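Local coordinates for protein lipopolysaccharide core heptose(I) kinase WaaP (Pseudomonas aeruginosa, PDB 6DFL) that phosphorylates the first heptose of the lipopolysaccharide inner core with ATP and magnesium, and also autophosphorylates as a protein-tyrosine kinase, at residues Phe9-Asn14 against Glu42-Gly47; Asp153-Gly158 against Asn204-Ala209; Gln77-Ile82 against Val96-Arg101; Ala148-Asp153 against Phe182-Ile187. All coordinates share one frame; numbering follows the deposited sequence.

Contact 1: Phe9-Asn14 against Glu42-Gly47; sequences FKRLWN and EVDGRG
Val-43 presses one of its methyls, CG2, against the outer end of the Phe-9 ring, 3.8 Å from CZ and equally near CE1. The approach is slanting. The other methyl, CG1, meets Leu-12 CD2, three residues on in the short helix 9-12, tip to tip at 3.9 Å. A single valine thus uses both branches: with CG1 anti to its backbone N (chi1 -177°), CG2 is left to face Phe-9. Pro-8 touches the same valine from just before the helix.

Val-43 is the first residue of a type I' turn that ends at Arg-46, closed by Arg-46 N bonding to Val-43 O at 3.2 Å. This is the tight turn of the beta hairpin joining strands 37-41 and 48-53 in the N-terminal sheet of the kinase fold. The contact's centre lies about 24 Å from the centre of the chain, and Asp-44, Gly-45 and Arg-46 are exposed.

There the turn meets its polar partner. The end of Arg-11 comes to the turn, with NH2 3.7 Å from Asp-44 OD2, a long salt bridge. The oxygen sits near the guanidinium plane at its edge, but the carboxylate is turned 44° from that plane, so the pairing is loose. NH1 has a weak, long ion pair with Glu-7.

Phe-9 is buried and has further aromatic partners. Its CB lies over the centre of one face of the Trp-13 ring, 3.9 Å above the plane, and its own ring meets Tyr-48 edge to face. Tyr-48 is one of the tyrosines that the enzyme autophosphorylates, and it is unmodified here.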
# COMPACT_ATOMS: atom_id res chain seq x y z
N PHE A 9 15.96 3.64 -26.04
CA PHE A 9 16.63 4.92 -26.22
C PHE A 9 18.15 4.82 -26.27
O PHE A 9 18.80 5.83 -26.57
CB PHE A 9 16.20 5.86 -25.10
CG PHE A 9 14.72 5.98 -24.97
CD1 PHE A 9 14.01 6.91 -25.72
CD2 PHE A 9 14.03 5.13 -24.12
CE1 PHE A 9 12.64 7.02 -25.60
CE2 PHE A 9 12.65 5.23 -24.01
CZ PHE A 9 11.96 6.17 -24.75
N LYS A 10 18.73 3.65 -25.99
CA LYS A 10 20.18 3.50 -26.10
C LYS A 10 20.63 3.64 -27.55
O LYS A 10 21.53 4.43 -27.86
CB LYS A 10 20.61 2.14 -25.53
CG LYS A 10 22.04 2.07 -25.02
CD LYS A 10 22.29 0.71 -24.33
CE LYS A 10 23.43 0.76 -23.31
NZ LYS A 10 24.76 0.96 -23.95
N ARG A 11 20.01 2.88 -28.46
CA ARG A 11 20.27 3.07 -29.88
C ARG A 11 19.67 4.38 -30.37
O ARG A 11 20.37 5.18 -31.02
CB ARG A 11 19.73 1.88 -30.69
CG ARG A 11 18.23 1.63 -30.56
CD ARG A 11 17.71 0.73 -31.67
NE ARG A 11 16.33 1.06 -32.03
CZ ARG A 11 15.26 0.53 -31.45
NH1 ARG A 11 15.41 -0.37 -30.48
NH2 ARG A 11 14.04 0.90 -31.84
N LEU A 12 18.41 4.65 -30.02
CA LEU A 12 17.71 5.84 -30.52
C LEU A 12 18.52 7.10 -30.34
O LEU A 12 18.43 8.02 -31.16
CB LEU A 12 16.35 6.00 -29.82
CG LEU A 12 15.10 5.54 -30.58
CD1 LEU A 12 15.11 4.03 -30.78
CD2 LEU A 12 13.82 5.99 -29.87
N TRP A 13 19.32 7.18 -29.28
CA TRP A 13 20.14 8.37 -29.06
C TRP A 13 21.61 8.02 -29.10
O TRP A 13 22.38 8.42 -28.22
CB TRP A 13 19.80 9.01 -27.71
CG TRP A 13 18.35 9.23 -27.51
CD1 TRP A 13 17.37 9.27 -28.46
CD2 TRP A 13 17.70 9.45 -26.26
NE1 TRP A 13 16.15 9.50 -27.88
CE2 TRP A 13 16.32 9.62 -26.53
CE3 TRP A 13 18.14 9.52 -24.94
CZ2 TRP A 13 15.40 9.86 -25.53
CZ3 TRP A 13 17.22 9.76 -23.95
CH2 TRP A 13 15.86 9.92 -24.25
N ASN A 14 22.02 7.26 -30.12
CA ASN A 14 23.39 6.77 -30.18
C ASN A 14 24.36 7.93 -30.33
O ASN A 14 25.04 8.32 -29.37
CB ASN A 14 23.56 5.78 -31.33
CG ASN A 14 24.88 5.04 -31.26
OD1 ASN A 14 25.34 4.68 -30.18
ND2 ASN A 14 25.50 4.84 -32.42
N GLU A 42 5.49 7.39 -27.13
CA GLU A 42 5.47 6.01 -27.58
C GLU A 42 6.67 5.74 -28.48
O GLU A 42 7.05 6.58 -29.30
CB GLU A 42 4.18 5.67 -28.33
CG GLU A 42 2.93 5.81 -27.48
CD GLU A 42 1.70 5.24 -28.16
OE1 GLU A 42 1.81 4.88 -29.36
OE2 GLU A 42 0.64 5.14 -27.51
N VAL A 43 7.28 4.58 -28.30
CA VAL A 43 8.33 4.08 -29.17
C VAL A 43 7.92 2.67 -29.56
O VAL A 43 7.87 1.78 -28.70
CB VAL A 43 9.72 4.09 -28.50
CG1 VAL A 43 10.78 3.63 -29.49
CG2 VAL A 43 10.05 5.46 -27.96
N ASP A 44 7.62 2.47 -30.84
CA ASP A 44 7.05 1.20 -31.30
C ASP A 44 5.81 0.84 -30.48
O ASP A 44 5.61 -0.30 -30.08
CB ASP A 44 8.09 0.09 -31.26
CG ASP A 44 9.19 0.29 -32.29
OD1 ASP A 44 8.88 0.23 -33.50
OD2 ASP A 44 10.36 0.52 -31.89
N GLY A 45 4.99 1.85 -30.21
CA GLY A 45 3.72 1.69 -29.53
C GLY A 45 3.79 1.31 -28.07
O GLY A 45 2.74 1.01 -27.49
N ARG A 46 4.97 1.33 -27.45
CA ARG A 46 5.07 0.88 -26.06
C ARG A 46 4.44 1.89 -25.10
O ARG A 46 3.50 1.56 -24.36
CB ARG A 46 6.53 0.62 -25.67
CG ARG A 46 7.23 -0.52 -26.42
CD ARG A 46 6.62 -1.88 -26.14
NE ARG A 46 6.44 -2.65 -27.37
CZ ARG A 46 5.84 -3.83 -27.44
NH1 ARG A 46 5.35 -4.40 -26.35
NH2 ARG A 46 5.73 -4.46 -28.61
N GLY A 47 4.93 3.12 -25.09
CA GLY A 47 4.44 4.05 -24.09
C GLY A 47 5.38 4.21 -22.91
O GLY A 47 5.69 3.25 -22.20

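Contact 2: Asp153-Gly158 against Asn204-Ala209; sequences DMHRAG and NKDLAA
The His-155 imidazole meets Asp-206 at its edge: OD2 lies almost exactly in the ring plane, 2.9 Å from NE2, in a nearly straight hydrogen bond (163° at the proton). The carboxylate is not coplanar with the ring. NE2 comes to the anti side of OD2, 27° out of the carboxylate plane. Asp-206 CB borders the same edge, 3.4 Å from NE2, and Leu-207 CG follows at 4.4 Å from CE1. The ring of Tyr-231 stands about perpendicular to the imidazole, and its OH is hydrogen-bonded to ND1, so bonds at both nitrogens fix the ring's rotation.

OD2 is shared. It also takes the backbone N of His-161, while OD1 takes that of Arg-162, and CE of Met-154, a selenomethionine, packs 3.3 Å from OD2. Next comes Asp-163, the active-site residue inferred by similarity. His-161 to Asp-163 are the probable counterpart of the kinase HRD motif, and Asp-206 is consistent with the helix F aspartate that holds its backbone in eukaryotic protein kinases.

Helix 137-156 ends here in a Schellman motif with Gly-158 at positive phi. Helix 200-212 lies beside that end, Leu-207 packing on Phe-227 of helix 221-232.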
# COMPACT_ATOMS: atom_id res chain seq x y z
N ASP A 153 8.19 -3.33 2.97
CA ASP A 153 9.38 -3.69 2.20
C ASP A 153 10.12 -2.46 1.72
O ASP A 153 11.36 -2.37 1.83
CB ASP A 153 8.99 -4.58 1.01
CG ASP A 153 9.05 -6.08 1.34
OD1 ASP A 153 9.20 -6.42 2.53
OD2 ASP A 153 8.93 -6.91 0.41
N MSE A 154 9.39 -1.49 1.19
CA MSE A 154 9.93 -0.22 0.78
C MSE A 154 10.71 0.45 1.90
O MSE A 154 11.84 0.90 1.70
CB MSE A 154 8.79 0.67 0.33
CG MSE A 154 9.09 1.65 -0.75
SE MSE A 154 7.40 2.59 -1.12
CE MSE A 154 7.35 3.72 0.47
N HIS A 155 10.08 0.54 3.08
CA HIS A 155 10.71 1.23 4.20
C HIS A 155 11.95 0.48 4.67
O HIS A 155 12.99 1.10 4.89
CB HIS A 155 9.74 1.38 5.35
CG HIS A 155 8.70 2.42 5.11
ND1 HIS A 155 7.59 2.56 5.91
CD2 HIS A 155 8.60 3.37 4.15
CE1 HIS A 155 6.85 3.55 5.46
NE2 HIS A 155 7.44 4.06 4.39
N ARG A 156 11.85 -0.85 4.83
CA ARG A 156 13.01 -1.61 5.27
C ARG A 156 14.10 -1.54 4.22
O ARG A 156 15.27 -1.81 4.53
CB ARG A 156 12.69 -3.10 5.55
CG ARG A 156 11.66 -3.38 6.66
CD ARG A 156 10.93 -4.75 6.49
NE ARG A 156 9.51 -4.69 6.85
CZ ARG A 156 8.51 -5.13 6.09
NH1 ARG A 156 8.74 -5.69 4.91
NH2 ARG A 156 7.25 -5.02 6.51
N ALA A 157 13.77 -1.19 2.99
CA ALA A 157 14.86 -1.15 2.03
C ALA A 157 15.47 0.24 1.95
O ALA A 157 16.37 0.46 1.14
CB ALA A 157 14.40 -1.64 0.66
N GLY A 158 15.05 1.17 2.82
CA GLY A 158 15.62 2.50 2.86
C GLY A 158 14.92 3.56 2.03
O GLY A 158 15.45 4.68 1.89
N ASN A 204 6.74 7.26 9.21
CA ASN A 204 5.42 7.54 9.74
C ASN A 204 4.64 8.47 8.82
O ASN A 204 3.43 8.30 8.64
CB ASN A 204 5.54 8.13 11.15
CG ASN A 204 6.17 7.15 12.13
OD1 ASN A 204 6.18 5.92 11.93
ND2 ASN A 204 6.70 7.70 13.21
N LYS A 205 5.33 9.44 8.19
CA LYS A 205 4.67 10.31 7.21
C LYS A 205 4.01 9.48 6.11
O LYS A 205 2.83 9.66 5.82
CB LYS A 205 5.67 11.31 6.63
CG LYS A 205 6.07 12.47 7.58
CD LYS A 205 6.48 13.73 6.80
CE LYS A 205 6.84 14.92 7.71
NZ LYS A 205 8.23 14.84 8.24
N ASP A 206 4.76 8.53 5.52
CA ASP A 206 4.18 7.64 4.51
C ASP A 206 2.96 6.90 5.05
O ASP A 206 1.94 6.79 4.36
CB ASP A 206 5.21 6.60 4.06
CG ASP A 206 6.18 7.10 3.03
OD1 ASP A 206 6.23 8.31 2.70
OD2 ASP A 206 6.94 6.23 2.54
N LEU A 207 3.10 6.32 6.25
CA LEU A 207 2.00 5.58 6.85
C LEU A 207 0.80 6.47 7.10
O LEU A 207 -0.35 6.06 6.91
CB LEU A 207 2.43 4.95 8.18
CG LEU A 207 3.42 3.79 8.23
CD1 LEU A 207 3.68 3.47 9.69
CD2 LEU A 207 2.88 2.60 7.47
N ALA A 208 1.04 7.68 7.59
CA ALA A 208 -0.03 8.66 7.73
C ALA A 208 -0.71 8.90 6.40
O ALA A 208 -1.94 8.77 6.27
CB ALA A 208 0.53 9.95 8.30
N ALA A 209 0.07 9.23 5.38
CA ALA A 209 -0.52 9.56 4.08
C ALA A 209 -1.26 8.37 3.50
O ALA A 209 -2.38 8.51 2.99
CB ALA A 209 0.56 10.06 3.13

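Contact 3: Gln77-Ile82 against Val96-Arg101; sequences QEWQAI and VAYGER
Trp-79 and Tyr-98 meet as a face-to-face aromatic stack. The five-membered ring of the indole lies over the tyrosine ring with centroids 3.9 Å apart, and the planes are within 3° of parallel. The two side chains nevertheless cross at about a right angle. Each CG is anti to its own backbone N (chi1 164° for Trp-79, 163° for Tyr-98), which carries both rings out from helix and strand into the space between them. Tyr-98 is a known autophosphorylation site of the enzyme and carries no phosphate here.

Two CH-pi contacts reinforce the stack. Trp-79 CB sits over the face of the Tyr-98 ring, 3.9 Å from its centroid. Tyr-98 CB in turn lies over the six-membered ring of the indole, 4.0 Å from that centroid, and comes within 3.5 Å of Trp-79 CE3. Each residue therefore offers its methylene to the other's pi face.

Charged partners link the same elements to their surroundings. Glu-78 pairs with Lys-51 of strand 48-53, which looks like the lysine-glutamate pair that joins the sheet to helix C in protein kinases.

In the five-stranded sheet, strand 95-101 runs between 2-5 and 109-115. Val-96 and Ala-97 form a classic beta bulge opposite Val-113, and Tyr-98 follows with its side chain toward the helix. Val-4 of strand 2-5 touches Trp-79, Arg-2 touches Tyr-98, and helix 76-87 packs against this face of the N-terminal sheet.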
# COMPACT_ATOMS: atom_id res chain seq x y z
N GLN A 77 15.78 11.65 -7.41
CA GLN A 77 14.95 11.03 -6.38
C GLN A 77 14.26 9.79 -6.91
O GLN A 77 14.41 8.69 -6.36
CB GLN A 77 13.93 12.03 -5.85
CG GLN A 77 14.44 12.89 -4.74
CD GLN A 77 15.39 13.95 -5.24
OE1 GLN A 77 15.21 14.52 -6.32
NE2 GLN A 77 16.41 14.22 -4.44
N GLU A 78 13.47 9.95 -7.97
CA GLU A 78 12.82 8.81 -8.61
C GLU A 78 13.83 7.73 -8.99
O GLU A 78 13.58 6.54 -8.78
CB GLU A 78 12.06 9.28 -9.84
CG GLU A 78 10.97 8.35 -10.31
CD GLU A 78 10.17 8.95 -11.46
OE1 GLU A 78 10.34 10.17 -11.72
OE2 GLU A 78 9.38 8.21 -12.09
N TRP A 79 14.98 8.12 -9.56
CA TRP A 79 15.88 7.12 -10.13
C TRP A 79 16.46 6.21 -9.06
O TRP A 79 16.57 5.00 -9.28
CB TRP A 79 17.00 7.79 -10.91
CG TRP A 79 18.17 6.88 -11.21
CD1 TRP A 79 19.35 6.84 -10.54
CD2 TRP A 79 18.27 5.90 -12.27
NE1 TRP A 79 20.19 5.89 -11.12
CE2 TRP A 79 19.55 5.31 -12.18
CE3 TRP A 79 17.40 5.47 -13.28
CZ2 TRP A 79 19.97 4.32 -13.05
CZ3 TRP A 79 17.83 4.48 -14.15
CH2 TRP A 79 19.11 3.91 -14.02
N GLN A 80 16.83 6.77 -7.90
CA GLN A 80 17.44 5.98 -6.84
C GLN A 80 16.38 5.17 -6.10
O GLN A 80 16.66 4.06 -5.62
CB GLN A 80 18.20 6.90 -5.88
CG GLN A 80 19.58 7.33 -6.36
CD GLN A 80 20.19 8.42 -5.48
OE1 GLN A 80 19.59 8.82 -4.47
NE2 GLN A 80 21.37 8.91 -5.86
N ALA A 81 15.15 5.70 -5.98
CA ALA A 81 14.08 4.88 -5.40
C ALA A 81 13.79 3.69 -6.28
O ALA A 81 13.72 2.55 -5.81
CB ALA A 81 12.82 5.70 -5.20
N ILE A 82 13.62 3.93 -7.58
CA ILE A 82 13.37 2.83 -8.51
C ILE A 82 14.49 1.82 -8.44
O ILE A 82 14.25 0.60 -8.45
CB ILE A 82 13.19 3.37 -9.93
CG1 ILE A 82 11.90 4.19 -10.02
CG2 ILE A 82 13.23 2.23 -10.95
CD1 ILE A 82 11.64 4.66 -11.40
N VAL A 96 14.08 3.39 -18.22
CA VAL A 96 14.86 3.11 -19.43
C VAL A 96 15.82 4.23 -19.79
O VAL A 96 16.68 4.03 -20.66
CB VAL A 96 13.94 2.81 -20.63
CG1 VAL A 96 13.26 1.46 -20.45
CG2 VAL A 96 12.88 3.92 -20.79
N ALA A 97 15.72 5.39 -19.15
CA ALA A 97 16.66 6.47 -19.44
C ALA A 97 16.68 7.45 -18.27
O ALA A 97 15.64 7.74 -17.68
CB ALA A 97 16.27 7.20 -20.74
N TYR A 98 17.88 7.96 -17.97
CA TYR A 98 18.10 8.84 -16.84
C TYR A 98 19.31 9.70 -17.15
O TYR A 98 20.25 9.23 -17.79
CB TYR A 98 18.31 8.02 -15.55
CG TYR A 98 18.94 8.79 -14.41
CD1 TYR A 98 18.22 9.75 -13.72
CD2 TYR A 98 20.25 8.55 -14.01
CE1 TYR A 98 18.76 10.44 -12.69
CE2 TYR A 98 20.81 9.26 -12.96
CZ TYR A 98 20.04 10.21 -12.31
OH TYR A 98 20.58 10.92 -11.25
N GLY A 99 19.28 10.95 -16.70
CA GLY A 99 20.43 11.81 -16.94
C GLY A 99 20.48 12.98 -15.99
O GLY A 99 19.44 13.50 -15.57
N GLU A 100 21.70 13.40 -15.65
CA GLU A 100 21.96 14.63 -14.91
C GLU A 100 23.20 15.29 -15.49
O GLU A 100 24.21 14.61 -15.71
CB GLU A 100 22.23 14.37 -13.43
CG GLU A 100 21.06 14.06 -12.55
CD GLU A 100 21.55 13.71 -11.16
OE1 GLU A 100 22.60 14.26 -10.77
OE2 GLU A 100 20.94 12.86 -10.48
N ARG A 101 23.14 16.61 -15.71
CA ARG A 101 24.33 17.37 -16.04
C ARG A 101 24.18 18.81 -15.56
O ARG A 101 23.06 19.32 -15.42
CB ARG A 101 24.66 17.34 -17.54
CG ARG A 101 23.76 18.16 -18.44
CD ARG A 101 24.54 18.63 -19.67
NE ARG A 101 23.67 19.04 -20.77
CZ ARG A 101 23.68 18.47 -21.98
NH1 ARG A 101 24.54 17.48 -22.23
NH2 ARG A 101 22.85 18.89 -22.92

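Contact 4: Ala148-Asp153 against Phe182-Ile187; sequences ARMVGD and FRLSVI
Met-150, built as selenomethionine, spans the gap between helix 137-156 and strand 184-186, laying its selenium on Leu-184 and its methyl on Val-186. Two residues earlier, Ala-148 touches Phe-227 and Thr-230 of helix 221-232, and Arg-149 also brushes Thr-230.

At Met-150 itself the chain leaves the helix extended (chi2 -175°) and then bends at the selenium (chi3 67°). SE comes 3.5 Å from Leu-184 CB, and the bend swings CE along the strand until it rests 3.6 Å from Val-186 CG1. CE also lies 3.4 Å from Val-186 N and 4.0 Å from Ser-185 C, so the methyl packs on the strand backbone as much as on a side chain. Val-90 covers more of the same residue.

Strand 184-186 is an outer strand of the small antiparallel sheet with 169-172 and 120-122 in the catalytic lobe. As in protein kinases, strands 169-172 and 184-186 follow the catalytic loop that holds Asp-163, and the second probably leads into the equivalent of the metal-binding DFG segment. Strand 184-186 runs at 34° to helix segment 148-153, the axes 9.9 Å apart at their closest.

Within the strand, Leu-184 and Val-186 point toward the helix, whereas Ser-185 points away and is hydrogen-bonded to His-172. Leu-184 also touches Val-147, and its side chain lies about 7 Å from the bound acyl-phosphopantetheine.

Continuing along the helix, Val-151 touches Phe-169 and Tyr-231, and Asp-153 is paired with Arg-156 in a salt bridge.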
# COMPACT_ATOMS: atom_id res chain seq x y z
N ALA A 148 0.50 -3.40 2.74
CA ALA A 148 1.30 -3.53 3.95
C ALA A 148 2.67 -4.15 3.65
O ALA A 148 3.69 -3.64 4.11
CB ALA A 148 0.54 -4.33 4.98
N ARG A 149 2.72 -5.18 2.81
CA ARG A 149 4.01 -5.80 2.52
C ARG A 149 4.90 -4.89 1.70
O ARG A 149 6.12 -4.81 1.95
CB ARG A 149 3.81 -7.13 1.79
CG ARG A 149 3.47 -8.29 2.71
CD ARG A 149 3.50 -9.63 1.98
NE ARG A 149 2.72 -9.63 0.74
CZ ARG A 149 1.48 -10.10 0.63
NH1 ARG A 149 0.86 -10.60 1.70
NH2 ARG A 149 0.85 -10.06 -0.56
N MSE A 150 4.34 -4.20 0.71
CA MSE A 150 5.17 -3.42 -0.18
C MSE A 150 5.73 -2.22 0.54
O MSE A 150 6.92 -1.93 0.44
CB MSE A 150 4.38 -3.00 -1.38
CG MSE A 150 4.04 -4.13 -2.32
SE MSE A 150 3.17 -3.37 -3.89
CE MSE A 150 4.63 -2.36 -4.67
N VAL A 151 4.88 -1.56 1.32
CA VAL A 151 5.31 -0.36 2.04
C VAL A 151 6.34 -0.72 3.10
O VAL A 151 7.44 -0.15 3.14
CB VAL A 151 4.08 0.36 2.64
CG1 VAL A 151 4.49 1.52 3.53
CG2 VAL A 151 3.15 0.85 1.54
N GLY A 152 6.01 -1.69 3.96
CA GLY A 152 7.02 -2.28 4.83
C GLY A 152 8.30 -2.62 4.10
O GLY A 152 9.39 -2.23 4.53
N ASP A 153 8.19 -3.33 2.97
CA ASP A 153 9.38 -3.69 2.20
C ASP A 153 10.12 -2.46 1.72
O ASP A 153 11.36 -2.37 1.83
CB ASP A 153 8.99 -4.58 1.01
CG ASP A 153 9.05 -6.08 1.34
OD1 ASP A 153 9.20 -6.42 2.53
OD2 ASP A 153 8.93 -6.91 0.41
N PHE A 182 -3.03 -11.77 -7.89
CA PHE A 182 -3.02 -10.37 -8.31
C PHE A 182 -1.64 -9.80 -7.99
O PHE A 182 -0.99 -10.22 -7.03
CB PHE A 182 -4.10 -9.55 -7.60
CG PHE A 182 -3.89 -9.41 -6.11
CD1 PHE A 182 -4.45 -10.34 -5.24
CD2 PHE A 182 -3.16 -8.36 -5.59
CE1 PHE A 182 -4.27 -10.22 -3.86
CE2 PHE A 182 -2.97 -8.24 -4.21
CZ PHE A 182 -3.53 -9.17 -3.34
N ARG A 183 -1.20 -8.82 -8.79
CA ARG A 183 0.06 -8.16 -8.51
C ARG A 183 -0.10 -6.65 -8.52
O ARG A 183 -0.85 -6.08 -9.32
CB ARG A 183 1.15 -8.58 -9.51
CG ARG A 183 0.83 -8.30 -10.94
CD ARG A 183 1.90 -8.89 -11.84
NE ARG A 183 1.66 -8.56 -13.23
CZ ARG A 183 2.37 -7.68 -13.92
NH1 ARG A 183 3.38 -7.04 -13.35
NH2 ARG A 183 2.06 -7.44 -15.19
N LEU A 184 0.61 -6.01 -7.59
CA LEU A 184 0.64 -4.57 -7.45
C LEU A 184 1.97 -4.03 -7.96
O LEU A 184 2.95 -4.76 -8.08
CB LEU A 184 0.43 -4.17 -5.99
CG LEU A 184 -0.93 -4.56 -5.41
CD1 LEU A 184 -1.11 -4.03 -4.01
CD2 LEU A 184 -2.08 -4.09 -6.30
N SER A 185 1.96 -2.74 -8.34
CA SER A 185 3.18 -1.97 -8.54
C SER A 185 3.00 -0.63 -7.86
O SER A 185 1.93 -0.02 -7.95
CB SER A 185 3.49 -1.77 -10.01
OG SER A 185 3.61 -3.00 -10.68
N VAL A 186 4.03 -0.18 -7.18
CA VAL A 186 4.03 1.18 -6.64
C VAL A 186 4.60 2.11 -7.70
O VAL A 186 5.57 1.78 -8.39
CB VAL A 186 4.84 1.25 -5.33
CG1 VAL A 186 6.28 0.72 -5.54
CG2 VAL A 186 4.85 2.70 -4.78
N ILE A 187 3.98 3.28 -7.85
CA ILE A 187 4.46 4.23 -8.84
C ILE A 187 4.65 5.57 -8.16
O ILE A 187 4.59 5.66 -6.93
CB ILE A 187 3.50 4.36 -10.03
CG1 ILE A 187 2.16 4.92 -9.54
CG2 ILE A 187 3.33 3.02 -10.72
CD1 ILE A 187 1.29 5.52 -10.62

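The chain builds these contacts in the order 1, 3, 4, 2 by their opening segments, from the N-terminal sheet into the catalytic lobe. Contacts 1 and 3 lie in the N-terminal lobe with the five-stranded sheet, their centres about 17 Å apart, and they touch: Phe-9 CE2 packs 3.5 Å from Val-96 CG2. Contacts 2 and 4 share Asp-153 on helix 137-156, their centres about 11 Å apart, and their segments alternate along the sequence. Contact 3 stands about 20 Å from each of these, centre to centre, without touching, while the centres of contacts 1 and 2 are about 34 Å apart, on opposite sides of the chain's centre. Helix 137-156 thus links the strand and the helix that border the active-site loop.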